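PDB 4QK0: GH127 beta-L-arabinofuranoside from Geobacillus stearothermophilus, which probably hydrolyses beta-L-arabinofuranosides, releasing L-arabinose, as a glycoside hydrolase of family 127. Local coordinates for residues A[241-246]-A[313-318]. Numbering follows the deposited sequence.
Sequences FWYDGG and SAFGES
One face of the F315 ring receives the benzo edge of W242: CZ3 lies 3.9 Å from F315 CE1, and the planes stand at 89°, a T-shaped pair. One face of the indole carries F241 CE2 and Y243 CB, both toward its rim. The Y243 ring, completing an aromatic cluster, runs nearly parallel to F315, tilted 16°, but the two barely overlap, their closest atoms being Y243 CD1 and F315 CE2, 3.9 Å apart. Both Y243 and F315 place CG anti to the backbone N; W242 takes the crowded position (chi1 63°), and its side chain and that of F315 run past each other in opposite directions. D244 OD1 comes within 3.9 Å of F315 CE2, its carboxylate roughly perpendicular to the ring.

G316 CA lies at the indole edge, 3.8 Å from W242 CH2; a CB would clash with Y243 CE1, and the positive phi also suits glycine in the type II turn A314–E317. E317 and S318, facing S313, form a G1 beta bulge. Across the contact, G246 N donates to Y243 O, closing a type I turn.

The hydrogen-bonded link runs through the phenol tip: tyrosine adds to its flat ring a hydroxyl that reaches a water (Y243 OH to water, 2.9 Å). That water donates to S318 OG, whose short arm also lets it donate to F315 O at 2.9 Å, in the carbonyl plane. H395 of the second subunit stacks on F315, so the contact reaches the subunit interface. Aromatic edges and faces, with a single water bridge, therefore join these catalytic-domain loops, relying on shape and dispersion more than on direct polar bonds.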
loop_
_atom_site.group_PDB
_atom_site.type_symbol
_atom_site.label_atom_id
_atom_site.label_comp_id
_atom_site.label_asym_id
_atom_site.label_seq_id
_atom_site.Cartn_x
_atom_site.Cartn_y
_atom_site.Cartn_z
ATOM N N PHE A 241 -3.168 -2.014 22.682
ATOM C CA PHE A 241 -4.144 -1.444 21.742
ATOM C C PHE A 241 -3.755 -1.846 20.277
ATOM O O PHE A 241 -2.587 -1.805 19.927
ATOM C CB PHE A 241 -4.272 0.091 21.939
ATOM C CG PHE A 241 -5.463 0.684 21.219
ATOM C CD1 PHE A 241 -6.750 0.319 21.576
ATOM C CD2 PHE A 241 -5.292 1.569 20.170
ATOM C CE1 PHE A 241 -7.857 0.816 20.879
ATOM C CE2 PHE A 241 -6.366 2.072 19.493
ATOM C CZ PHE A 241 -7.666 1.692 19.845
ATOM N N TRP A 242 -4.727 -2.243 19.452
ATOM C CA TRP A 242 -4.439 -2.702 18.082
ATOM C C TRP A 242 -3.700 -1.654 17.231
ATOM O O TRP A 242 -2.873 -2.027 16.397
ATOM C CB TRP A 242 -5.708 -3.173 17.355
ATOM C CG TRP A 242 -6.738 -2.089 17.145
ATOM C CD1 TRP A 242 -7.742 -1.728 18.021
ATOM C CD2 TRP A 242 -6.856 -1.202 16.021
ATOM N NE1 TRP A 242 -8.460 -0.675 17.520
ATOM C CE2 TRP A 242 -7.945 -0.317 16.301
ATOM C CE3 TRP A 242 -6.131 -1.040 14.829
ATOM C CZ2 TRP A 242 -8.369 0.673 15.393
ATOM C CZ3 TRP A 242 -6.539 -0.034 13.918
ATOM C CH2 TRP A 242 -7.649 0.806 14.209
ATOM N N TYR A 243 -3.997 -0.361 17.415
ATOM C CA TYR A 243 -3.357 0.676 16.594
ATOM C C TYR A 243 -1.980 0.985 17.142
ATOM O O TYR A 243 -1.824 1.295 18.308
ATOM C CB TYR A 243 -4.197 1.941 16.573
ATOM C CG TYR A 243 -3.681 3.069 15.708
ATOM C CD1 TYR A 243 -3.913 3.092 14.340
ATOM C CD2 TYR A 243 -3.032 4.155 16.269
ATOM C CE1 TYR A 243 -3.460 4.137 13.536
ATOM C CE2 TYR A 243 -2.590 5.208 15.481
ATOM C CZ TYR A 243 -2.794 5.194 14.106
ATOM O OH TYR A 243 -2.355 6.255 13.329
ATOM N N ASP A 244 -0.987 0.911 16.273
ATOM C CA ASP A 244 0.433 0.995 16.679
ATOM C C ASP A 244 0.789 2.309 17.390
ATOM O O ASP A 244 1.545 2.301 18.344
ATOM C CB ASP A 244 1.368 0.784 15.449
ATOM C CG ASP A 244 1.308 -0.664 14.895
ATOM O OD1 ASP A 244 0.251 -1.347 15.003
ATOM O OD2 ASP A 244 2.324 -1.120 14.344
ATOM N N GLY A 245 0.235 3.424 16.908
ATOM C CA GLY A 245 0.453 4.710 17.539
ATOM C C GLY A 245 -0.267 4.884 18.885
ATOM O O GLY A 245 -0.248 5.972 19.442
ATOM N N GLY A 246 -0.925 3.845 19.372
ATOM C CA GLY A 246 -1.632 3.886 20.623
ATOM C C GLY A 246 -2.667 5.034 20.623
ATOM O O GLY A 246 -3.514 5.106 19.739
ATOM N N SER A 313 -4.178 6.712 5.198
ATOM C CA SER A 313 -3.903 5.346 5.564
ATOM C C SER A 313 -5.177 4.606 5.978
ATOM O O SER A 313 -5.874 5.037 6.884
ATOM C CB SER A 313 -2.886 5.281 6.696
ATOM O OG SER A 313 -2.789 3.977 7.292
ATOM N N ALA A 314 -5.451 3.470 5.327
ATOM C CA ALA A 314 -6.586 2.614 5.694
ATOM C C ALA A 314 -6.479 2.093 7.081
ATOM O O ALA A 314 -7.479 1.943 7.749
ATOM C CB ALA A 314 -6.720 1.430 4.751
ATOM N N PHE A 315 -5.273 1.780 7.509
ATOM C CA PHE A 315 -5.084 1.243 8.830
ATOM C C PHE A 315 -5.347 2.404 9.815
ATOM O O PHE A 315 -4.583 3.370 9.882
ATOM C CB PHE A 315 -3.669 0.729 8.997
ATOM C CG PHE A 315 -3.420 0.065 10.296
ATOM C CD1 PHE A 315 -3.966 -1.142 10.565
ATOM C CD2 PHE A 315 -2.579 0.669 11.248
ATOM C CE1 PHE A 315 -3.719 -1.751 11.777
ATOM C CE2 PHE A 315 -2.338 0.069 12.451
ATOM C CZ PHE A 315 -2.918 -1.153 12.718
ATOM N N GLY A 316 -6.440 2.293 10.571
ATOM C CA GLY A 316 -6.849 3.372 11.489
ATOM C C GLY A 316 -7.541 4.527 10.818
ATOM O O GLY A 316 -7.808 5.514 11.471
ATOM N N GLU A 317 -7.818 4.421 9.521
ATOM C CA GLU A 317 -8.535 5.450 8.778
ATOM C C GLU A 317 -7.990 6.818 9.146
ATOM O O GLU A 317 -8.722 7.718 9.528
ATOM C CB GLU A 317 -10.033 5.346 9.055
ATOM C CG GLU A 317 -10.535 3.900 9.037
ATOM C CD GLU A 317 -11.983 3.796 9.475
ATOM O OE1 GLU A 317 -12.869 3.572 8.648
ATOM O OE2 GLU A 317 -12.225 3.983 10.665
ATOM N N SER A 318 -6.682 6.972 8.972
ATOM C CA SER A 318 -5.954 7.964 9.688
ATOM C C SER A 318 -5.062 8.853 8.845
ATOM O O SER A 318 -4.705 8.560 7.678
ATOM C CB SER A 318 -5.117 7.242 10.754
ATOM O OG SER A 318 -4.288 6.291 10.132
HETATM O O HOH W 1 -1.513 6.461 10.573
#